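Local coordinates for proteasome assembly chaperone family protein (Thermoplasma acidophilum, PDB 3GAA), which is of unestablished function but belongs to the PAC2 family and may act as a proteasome assembly chaperone, at residues 121-126 and 181-186; 42-47 and 89-94; 69-74 and 227-232. One frame throughout, in Å; residues are numbered along the deposited sequence.

Contact 1: residues 121-126 and 181-186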
loop_
_atom_site.group_PDB
_atom_site.type_symbol
_atom_site.label_atom_id
_atom_site.label_comp_id
_atom_site.label_asym_id
_atom_site.label_seq_id
_atom_site.Cartn_x
_atom_site.Cartn_y
_atom_site.Cartn_z
ATOM N N GLU A 121 -9.410 -33.656 4.485
ATOM C CA GLU A 121 -9.100 -34.069 5.868
ATOM C C GLU A 121 -7.594 -34.031 6.114
ATOM O O GLU A 121 -6.836 -34.511 5.278
ATOM C CB GLU A 121 -9.536 -35.510 6.126
ATOM C CG GLU A 121 -10.859 -35.958 5.450
ATOM C CD GLU A 121 -11.941 -36.412 6.449
ATOM O OE1 GLU A 121 -11.591 -36.974 7.535
ATOM O OE2 GLU A 121 -13.150 -36.221 6.137
ATOM N N ILE A 122 -7.170 -33.532 7.267
ATOM C CA ILE A 122 -5.766 -33.455 7.597
ATOM C C ILE A 122 -5.475 -34.387 8.725
ATOM O O ILE A 122 -6.163 -34.343 9.680
ATOM C CB ILE A 122 -5.405 -32.045 8.037
ATOM C CG1 ILE A 122 -5.743 -31.100 6.892
ATOM C CG2 ILE A 122 -3.940 -31.907 8.365
ATOM C CD1 ILE A 122 -5.746 -29.677 7.323
ATOM N N VAL A 123 -4.474 -35.241 8.628
ATOM C CA VAL A 123 -4.209 -36.158 9.716
ATOM C C VAL A 123 -2.853 -35.818 10.229
ATOM O O VAL A 123 -1.930 -35.707 9.440
ATOM C CB VAL A 123 -4.194 -37.581 9.212
ATOM C CG1 VAL A 123 -3.990 -38.492 10.321
ATOM C CG2 VAL A 123 -5.482 -37.887 8.493
ATOM N N ILE A 124 -2.701 -35.630 11.534
ATOM C CA ILE A 124 -1.354 -35.374 12.090
ATOM C C ILE A 124 -0.803 -36.607 12.795
ATOM O O ILE A 124 -1.463 -37.187 13.689
ATOM C CB ILE A 124 -1.318 -34.217 13.035
ATOM C CG1 ILE A 124 -1.724 -32.951 12.293
ATOM C CG2 ILE A 124 0.061 -34.067 13.557
ATOM C CD1 ILE A 124 -2.678 -32.087 13.088
ATOM N N MET A 125 0.392 -37.020 12.357
ATOM C CA MET A 125 0.954 -38.307 12.752
ATOM C C MET A 125 1.908 -38.095 13.858
ATOM O O MET A 125 2.814 -37.310 13.713
ATOM C CB MET A 125 1.691 -38.950 11.600
ATOM C CG MET A 125 0.750 -39.595 10.561
ATOM S SD MET A 125 1.465 -39.794 8.900
ATOM C CE MET A 125 0.802 -41.362 8.558
ATOM N N GLU A 126 1.736 -38.782 14.974
ATOM C CA GLU A 126 2.748 -38.660 15.994
ATOM C C GLU A 126 2.927 -39.807 16.960
ATOM O O GLU A 126 2.127 -40.708 17.057
ATOM C CB GLU A 126 2.653 -37.310 16.718
ATOM C CG GLU A 126 1.333 -36.946 17.319
ATOM C CD GLU A 126 1.210 -35.437 17.565
ATOM O OE1 GLU A 126 0.654 -34.987 18.618
ATOM O OE2 GLU A 126 1.667 -34.690 16.674
ATOM N N THR A 181 -11.862 -31.117 8.308
ATOM C CA THR A 181 -11.765 -32.170 9.318
ATOM C C THR A 181 -10.320 -32.388 9.586
ATOM O O THR A 181 -9.591 -32.643 8.642
ATOM C CB THR A 181 -12.326 -33.520 8.829
ATOM O OG1 THR A 181 -13.700 -33.343 8.508
ATOM C CG2 THR A 181 -12.182 -34.585 9.929
ATOM N N GLY A 182 -9.917 -32.263 10.849
ATOM C CA GLY A 182 -8.540 -32.484 11.271
ATOM C C GLY A 182 -8.516 -33.499 12.414
ATOM O O GLY A 182 -9.299 -33.356 13.344
ATOM N N LEU A 183 -7.720 -34.567 12.310
ATOM C CA LEU A 183 -7.461 -35.387 13.465
ATOM C C LEU A 183 -6.037 -35.651 13.577
ATOM O O LEU A 183 -5.288 -35.309 12.703
ATOM C CB LEU A 183 -8.237 -36.697 13.515
ATOM C CG LEU A 183 -8.238 -37.653 12.365
ATOM C CD1 LEU A 183 -9.099 -37.035 11.240
ATOM C CD2 LEU A 183 -6.822 -37.910 11.975
ATOM N N SER A 184 -5.669 -36.214 14.710
ATOM C CA SER A 184 -4.337 -36.664 14.945
ATOM C C SER A 184 -4.347 -38.128 15.450
ATOM O O SER A 184 -5.249 -38.508 16.167
ATOM C CB SER A 184 -3.667 -35.732 15.941
ATOM O OG SER A 184 -2.595 -36.433 16.534
ATOM N N PHE A 185 -3.381 -38.951 15.033
ATOM C CA PHE A 185 -3.172 -40.239 15.675
ATOM C C PHE A 185 -1.846 -40.181 16.456
ATOM O O PHE A 185 -0.839 -39.631 15.971
ATOM C CB PHE A 185 -3.102 -41.346 14.633
ATOM C CG PHE A 185 -4.395 -41.605 13.900
ATOM C CD1 PHE A 185 -5.538 -41.965 14.578
ATOM C CD2 PHE A 185 -4.444 -41.549 12.552
ATOM C CE1 PHE A 185 -6.679 -42.230 13.942
ATOM C CE2 PHE A 185 -5.628 -41.814 11.886
ATOM C CZ PHE A 185 -6.736 -42.139 12.590
ATOM N N ILE A 186 -1.865 -40.713 17.675
ATOM C CA ILE A 186 -0.678 -40.818 18.494
ATOM C C ILE A 186 -0.441 -42.262 18.950
ATOM O O ILE A 186 -1.363 -43.030 19.291
ATOM C CB ILE A 186 -0.728 -39.918 19.732
ATOM C CG1 ILE A 186 -1.132 -38.479 19.359
ATOM C CG2 ILE A 186 0.636 -39.879 20.357
ATOM C CD1 ILE A 186 -2.658 -38.197 19.451
#
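The Phe185 ring has Leu183 CD2 over one face, 4.1 Å above the plane and offset toward the rim, while Val123 CG1 approaches the ring obliquely, 3.8 Å from Phe185 CD2. The three residues belong to adjacent parallel strands in the middle of a mixed beta-sheet with helices on both faces. Val123 and Leu183 lie side by side and point the same way. Leu183 CG stands between its backbone N and carbonyl carbon (chi1 52°), and CD2 meets both methyls of Val123. Tyr210 of helix 196-210 packs on Val123 and Leu183; on the opposite face, Ile122 and Ile124 pack against helix 166-178.

At the start of the ladder Glu121 OE1 lies 3.4 Å from Thr181 CG2, but its polar partners are Tyr210 OH, by a hydrogen bond, and Lys147, by a salt bridge. At the other end the Glu126 and Ile186 side chains run alongside, CG to CG1 at 3.5 Å. Five backbone hydrogen bonds join the strands. Ile124 O accepts twice: Phe185 N donates at 2.9 Å, and Ser184 OG donates at 3.2 Å from 38° above the carbonyl plane.

Contact 2: residues 42-47 and 89-94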
loop_
_atom_site.group_PDB
_atom_site.type_symbol
_atom_site.label_atom_id
_atom_site.label_comp_id
_atom_site.label_asym_id
_atom_site.label_seq_id
_atom_site.Cartn_x
_atom_site.Cartn_y
_atom_site.Cartn_z
ATOM N N LEU A 42 9.085 -40.354 10.466
ATOM C CA LEU A 42 9.266 -41.701 9.989
ATOM C C LEU A 42 8.046 -42.189 9.268
ATOM O O LEU A 42 8.187 -42.809 8.250
ATOM C CB LEU A 42 9.624 -42.627 11.133
ATOM C CG LEU A 42 11.030 -42.405 11.724
ATOM C CD1 LEU A 42 11.223 -43.378 12.894
ATOM C CD2 LEU A 42 12.121 -42.593 10.672
ATOM N N ALA A 43 6.842 -41.933 9.750
ATOM C CA ALA A 43 5.661 -42.319 8.951
ATOM C C ALA A 43 5.631 -41.556 7.617
ATOM O O ALA A 43 5.536 -42.161 6.577
ATOM C CB ALA A 43 4.343 -42.121 9.736
ATOM N N ALA A 44 5.761 -40.225 7.689
ATOM C CA ALA A 44 5.743 -39.333 6.521
ATOM C C ALA A 44 6.665 -39.917 5.515
ATOM O O ALA A 44 6.219 -40.247 4.423
ATOM C CB ALA A 44 6.198 -37.928 6.843
ATOM N N SER A 45 7.930 -40.114 5.873
ATOM C CA SER A 45 8.882 -40.678 4.917
ATOM C C SER A 45 8.495 -42.011 4.374
ATOM O O SER A 45 8.539 -42.208 3.156
ATOM C CB SER A 45 10.207 -40.844 5.548
ATOM O OG SER A 45 10.584 -39.571 5.899
ATOM N N TYR A 46 8.134 -42.925 5.266
ATOM C CA TYR A 46 7.674 -44.213 4.816
ATOM C C TYR A 46 6.619 -44.055 3.751
ATOM O O TYR A 46 6.777 -44.603 2.690
ATOM C CB TYR A 46 7.092 -45.025 5.942
ATOM C CG TYR A 46 6.649 -46.385 5.481
ATOM C CD1 TYR A 46 5.312 -46.665 5.298
ATOM C CD2 TYR A 46 7.573 -47.393 5.202
ATOM C CE1 TYR A 46 4.896 -47.926 4.876
ATOM C CE2 TYR A 46 7.165 -48.645 4.787
ATOM C CZ TYR A 46 5.809 -48.897 4.626
ATOM O OH TYR A 46 5.343 -50.105 4.196
ATOM N N ILE A 47 5.553 -43.293 4.006
ATOM C CA ILE A 47 4.436 -43.376 3.108
ATOM C C ILE A 47 4.820 -42.706 1.767
ATOM O O ILE A 47 4.468 -43.186 0.702
ATOM C CB ILE A 47 2.998 -42.964 3.735
ATOM C CG1 ILE A 47 2.486 -41.696 3.119
ATOM C CG2 ILE A 47 2.862 -42.855 5.301
ATOM C CD1 ILE A 47 1.817 -41.946 1.748
ATOM N N VAL A 89 -3.718 -37.875 -2.168
ATOM C CA VAL A 89 -3.100 -37.943 -0.846
ATOM C C VAL A 89 -1.883 -37.039 -0.903
ATOM O O VAL A 89 -1.030 -37.183 -1.787
ATOM C CB VAL A 89 -2.611 -39.385 -0.486
ATOM C CG1 VAL A 89 -1.936 -39.395 0.879
ATOM C CG2 VAL A 89 -3.730 -40.424 -0.564
ATOM N N LEU A 90 -1.805 -36.105 0.024
ATOM C CA LEU A 90 -0.619 -35.336 0.129
ATOM C C LEU A 90 0.090 -35.744 1.410
ATOM O O LEU A 90 -0.534 -36.237 2.374
ATOM C CB LEU A 90 -0.947 -33.846 0.154
ATOM C CG LEU A 90 -1.731 -33.232 -1.017
ATOM C CD1 LEU A 90 -1.825 -31.765 -0.794
ATOM C CD2 LEU A 90 -1.105 -33.466 -2.344
ATOM N N VAL A 91 1.397 -35.542 1.423
ATOM C CA VAL A 91 2.152 -35.635 2.666
ATOM C C VAL A 91 2.975 -34.364 2.876
ATOM O O VAL A 91 3.631 -33.878 1.974
ATOM C CB VAL A 91 3.097 -36.847 2.730
ATOM C CG1 VAL A 91 4.052 -36.655 3.934
ATOM C CG2 VAL A 91 2.271 -38.220 2.718
ATOM N N ALA A 92 2.881 -33.814 4.076
ATOM C CA ALA A 92 3.613 -32.648 4.433
ATOM C C ALA A 92 4.550 -33.147 5.492
ATOM O O ALA A 92 4.100 -33.772 6.450
ATOM C CB ALA A 92 2.667 -31.608 4.975
ATOM N N MET A 93 5.846 -32.937 5.301
ATOM C CA MET A 93 6.824 -33.323 6.325
ATOM C C MET A 93 7.865 -32.307 6.534
ATOM O O MET A 93 8.331 -31.675 5.591
ATOM C CB MET A 93 7.563 -34.620 6.025
ATOM C CG MET A 93 8.460 -34.659 4.782
ATOM S SD MET A 93 9.017 -36.391 4.710
ATOM C CE MET A 93 9.691 -36.728 3.089
ATOM N N CYS A 94 8.268 -32.209 7.792
ATOM C CA CYS A 94 9.367 -31.371 8.165
ATOM C C CYS A 94 10.386 -32.102 9.033
ATOM O O CYS A 94 10.064 -32.581 10.101
ATOM C CB CYS A 94 8.825 -30.160 8.878
ATOM S SG CYS A 94 10.144 -28.912 9.044
#
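Val91 has CG1 anti to the backbone N (chi1 168°), which leaves CG2 anti to the carbonyl carbon and turns the first methyl to Ala44, the second to Ile47. In Met93, chi1 (63°) places CG between the backbone N and carbonyl carbon, and the extended chain beyond it carries SD to Ser45 OG and Ala44 CB. This is helix-on-sheet packing in the core of an alpha/beta fold: the short helix and strand segments run at 134° to each other, with their axes 8.4 Å apart at closest approach.

Ala44 occupies the middle of the contact. Its CB points at the strand and touches two residues on the same face of it, Met93 CB at 3.7 Å and Val91 CG1 at 3.8 Å. The helix and strand backbones come nearest here, Ala44 CA lying 6.1 Å from Met93 CA, consistent with the small side chain.

Val91 CG2 is taken by Ile47, one turn of helix on from Ala44, whose CG1 comes to 3.5 Å and whose CD1 touches the same methyl; these two side chains meet at a slant. Met93, two residues further along the strand than Val91, has its SD 3.9 Å from Ala44 CB and 3.7 Å from Ser45 OG. The Ser45 hydroxyl has its hydrogen bond within the helix, to Val41 O, and no hydrogen bond joins the two segments, so apolar packing carries the contact.

Backbone bonds tie the strand to 28-32 on one flank and 79-83 on the other. Met53, in the loop after the helix, touches both Ile47 and Val91. The helix is itself covered by helix 196-210, through Leu42, Ala43, Tyr46 and Ile47, and by helix 219-243, on Leu42, Ser45 and Tyr46.

Contact 3: residues 69-74 and 227-232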
loop_
_atom_site.group_PDB
_atom_site.type_symbol
_atom_site.label_atom_id
_atom_site.label_comp_id
_atom_site.label_asym_id
_atom_site.label_seq_id
_atom_site.Cartn_x
_atom_site.Cartn_y
_atom_site.Cartn_z
ATOM N N VAL A 69 19.335 -30.583 4.796
ATOM C CA VAL A 69 19.620 -31.974 5.185
ATOM C C VAL A 69 20.345 -32.747 4.079
ATOM O O VAL A 69 20.016 -32.654 2.916
ATOM C CB VAL A 69 18.401 -32.735 5.727
ATOM C CG1 VAL A 69 17.134 -32.032 5.392
ATOM C CG2 VAL A 69 18.407 -34.146 5.220
ATOM N N PHE A 70 21.389 -33.456 4.467
ATOM C CA PHE A 70 22.209 -34.208 3.544
ATOM C C PHE A 70 22.505 -35.595 4.111
ATOM O O PHE A 70 23.534 -36.176 3.797
ATOM C CB PHE A 70 23.500 -33.446 3.309
ATOM C CG PHE A 70 24.365 -34.022 2.231
ATOM C CD1 PHE A 70 23.875 -34.196 0.947
ATOM C CD2 PHE A 70 25.712 -34.357 2.494
ATOM C CE1 PHE A 70 24.712 -34.722 -0.076
ATOM C CE2 PHE A 70 26.547 -34.873 1.495
ATOM C CZ PHE A 70 26.040 -35.058 0.205
ATOM N N VAL A 71 21.608 -36.138 4.938
ATOM C CA VAL A 71 21.852 -37.434 5.549
ATOM C C VAL A 71 21.645 -38.442 4.460
ATOM O O VAL A 71 20.769 -38.274 3.597
ATOM C CB VAL A 71 20.946 -37.729 6.764
ATOM C CG1 VAL A 71 19.517 -38.066 6.314
ATOM C CG2 VAL A 71 21.569 -38.851 7.633
ATOM N N GLY A 72 22.479 -39.474 4.484
ATOM C CA GLY A 72 22.574 -40.421 3.391
ATOM C C GLY A 72 22.919 -39.790 2.042
ATOM O O GLY A 72 22.450 -40.272 1.001
ATOM N N GLY A 73 23.706 -38.713 2.028
ATOM C CA GLY A 73 24.087 -38.060 0.773
ATOM C C GLY A 73 22.946 -37.669 -0.180
ATOM O O GLY A 73 23.147 -37.591 -1.395
ATOM N N LYS A 74 21.758 -37.407 0.358
ATOM C CA LYS A 74 20.667 -36.910 -0.458
ATOM C C LYS A 74 20.450 -35.479 0.001
ATOM O O LYS A 74 19.956 -35.244 1.094
ATOM C CB LYS A 74 19.387 -37.772 -0.292
ATOM C CG LYS A 74 19.685 -39.276 0.057
ATOM C CD LYS A 74 18.397 -40.183 0.257
ATOM C CE LYS A 74 17.462 -39.738 1.454
ATOM N NZ LYS A 74 17.935 -40.133 2.875
ATOM N N ASP A 227 15.258 -44.541 10.762
ATOM C CA ASP A 227 15.601 -44.215 12.116
ATOM C C ASP A 227 17.088 -43.813 12.303
ATOM O O ASP A 227 17.360 -42.723 12.822
ATOM C CB ASP A 227 15.230 -45.373 13.024
ATOM C CG ASP A 227 15.283 -44.996 14.498
ATOM O OD1 ASP A 227 16.306 -45.357 15.152
ATOM O OD2 ASP A 227 14.327 -44.325 14.986
ATOM N N GLU A 228 18.043 -44.644 11.878
ATOM C CA GLU A 228 19.451 -44.276 12.029
ATOM C C GLU A 228 19.668 -42.898 11.418
ATOM O O GLU A 228 20.182 -41.985 12.065
ATOM C CB GLU A 228 20.411 -45.284 11.382
ATOM C CG GLU A 228 20.238 -46.814 11.810
ATOM C CD GLU A 228 19.726 -47.096 13.314
ATOM O OE1 GLU A 228 18.527 -47.548 13.498
ATOM O OE2 GLU A 228 20.535 -46.889 14.294
ATOM N N GLN A 229 19.215 -42.719 10.183
ATOM C CA GLN A 229 19.313 -41.410 9.532
ATOM C C GLN A 229 18.727 -40.255 10.339
ATOM O O GLN A 229 19.411 -39.291 10.606
ATOM C CB GLN A 229 18.667 -41.451 8.162
ATOM C CG GLN A 229 19.337 -42.411 7.202
ATOM C CD GLN A 229 18.878 -42.178 5.805
ATOM O OE1 GLN A 229 17.902 -41.435 5.571
ATOM N NE2 GLN A 229 19.578 -42.777 4.850
ATOM N N ILE A 230 17.471 -40.369 10.730
ATOM C CA ILE A 230 16.829 -39.340 11.531
ATOM C C ILE A 230 17.568 -39.034 12.847
ATOM O O ILE A 230 17.632 -37.890 13.284
ATOM C CB ILE A 230 15.388 -39.760 11.896
ATOM C CG1 ILE A 230 14.387 -39.144 10.936
ATOM C CG2 ILE A 230 15.045 -39.322 13.323
ATOM C CD1 ILE A 230 14.684 -39.400 9.467
ATOM N N LYS A 231 18.088 -40.079 13.481
ATOM C CA LYS A 231 18.820 -39.968 14.735
ATOM C C LYS A 231 20.075 -39.139 14.532
ATOM O O LYS A 231 20.382 -38.296 15.331
ATOM C CB LYS A 231 19.209 -41.367 15.202
ATOM C CG LYS A 231 19.092 -41.636 16.672
ATOM C CD LYS A 231 20.444 -41.590 17.387
ATOM C CE LYS A 231 20.504 -42.479 18.659
ATOM N NZ LYS A 231 21.018 -43.882 18.392
ATOM N N LYS A 232 20.788 -39.379 13.443
ATOM C CA LYS A 232 21.971 -38.595 13.114
ATOM C C LYS A 232 21.658 -37.103 13.042
ATOM O O LYS A 232 22.458 -36.228 13.381
ATOM C CB LYS A 232 22.524 -39.007 11.757
ATOM C CG LYS A 232 23.317 -40.289 11.716
ATOM C CD LYS A 232 24.332 -40.198 10.558
ATOM C CE LYS A 232 24.661 -41.538 9.924
ATOM N NZ LYS A 232 25.279 -42.463 10.920
#
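Both methyls of Val71 pack on Gln229 CB, the two side chains meeting at a slant. Val71 CG1 stands between the backbone N and the carbonyl carbon (chi1 75°) and also faces Gln229 OE1, at 3.8 Å. CG2, anti to the backbone N, lies against the helix backbone, 3.7 Å from Gln229 O, and at 4.2 Å just touches Lys232 CB, beyond which the lysine chain leads away.

Gln229 CG is anti to its own carbonyl carbon (chi1 -63°), and the extended chain beyond it carries the amide from the helix to the turn of residues 70-74. There NE2 lies near Gly72 CA, and OE1 is 3.0 Å from Lys74 NZ. The lysine crosses the glutamine at about a right angle: its chain runs straight to CD, then bends at chi3 and chi4, which brings CE and NZ round over its own loop. Within that loop NZ gives a weak hydrogen bond to Val71 O (3.5 Å), so the ammonium group lies between the turn and the glutamine amide.

Gly72 and Gly73 both have positive phi, in the left-handed region, and the chain reverses there with weak bonds from Gly73 N to Phe70 O and from Lys74 N to Val71 O. Gly73 CA rests over one face of the Phe70 ring, offset toward its rim.

Ala162 of the second subunit packs on Val71 and Lys232, and Val69 joins an antiparallel ladder with a strand of that chain. The contact thus sets a glycine-containing tight turn between strands 68-69 and 79-83 against the C-terminal helix 219-243, part of a predicted coiled coil, at a subunit interface.

In the fold
Contacts 1 and 2 are buried and hold the same mixed sheet; contact 3 lies at the surface, its centre about 17 Å from that of the chain. Contact 1 joins two sheet strands mainly by backbone hydrogen bonds, contact 2 seats a helix on the sheet by apolar packing without any, and contact 3 combines aliphatic packing with polar side-chain tips. The core pair touch directly, Met125 SD lying 3.8 Å from Ala43 CB. Helix 39-51 also leads outward: Leu42 CD2 is 3.7 Å from Asp227 N, linking contact 2 to contact 3. Contacts 1 and 3 remain apart, their nearest atoms about 12 Å from each other.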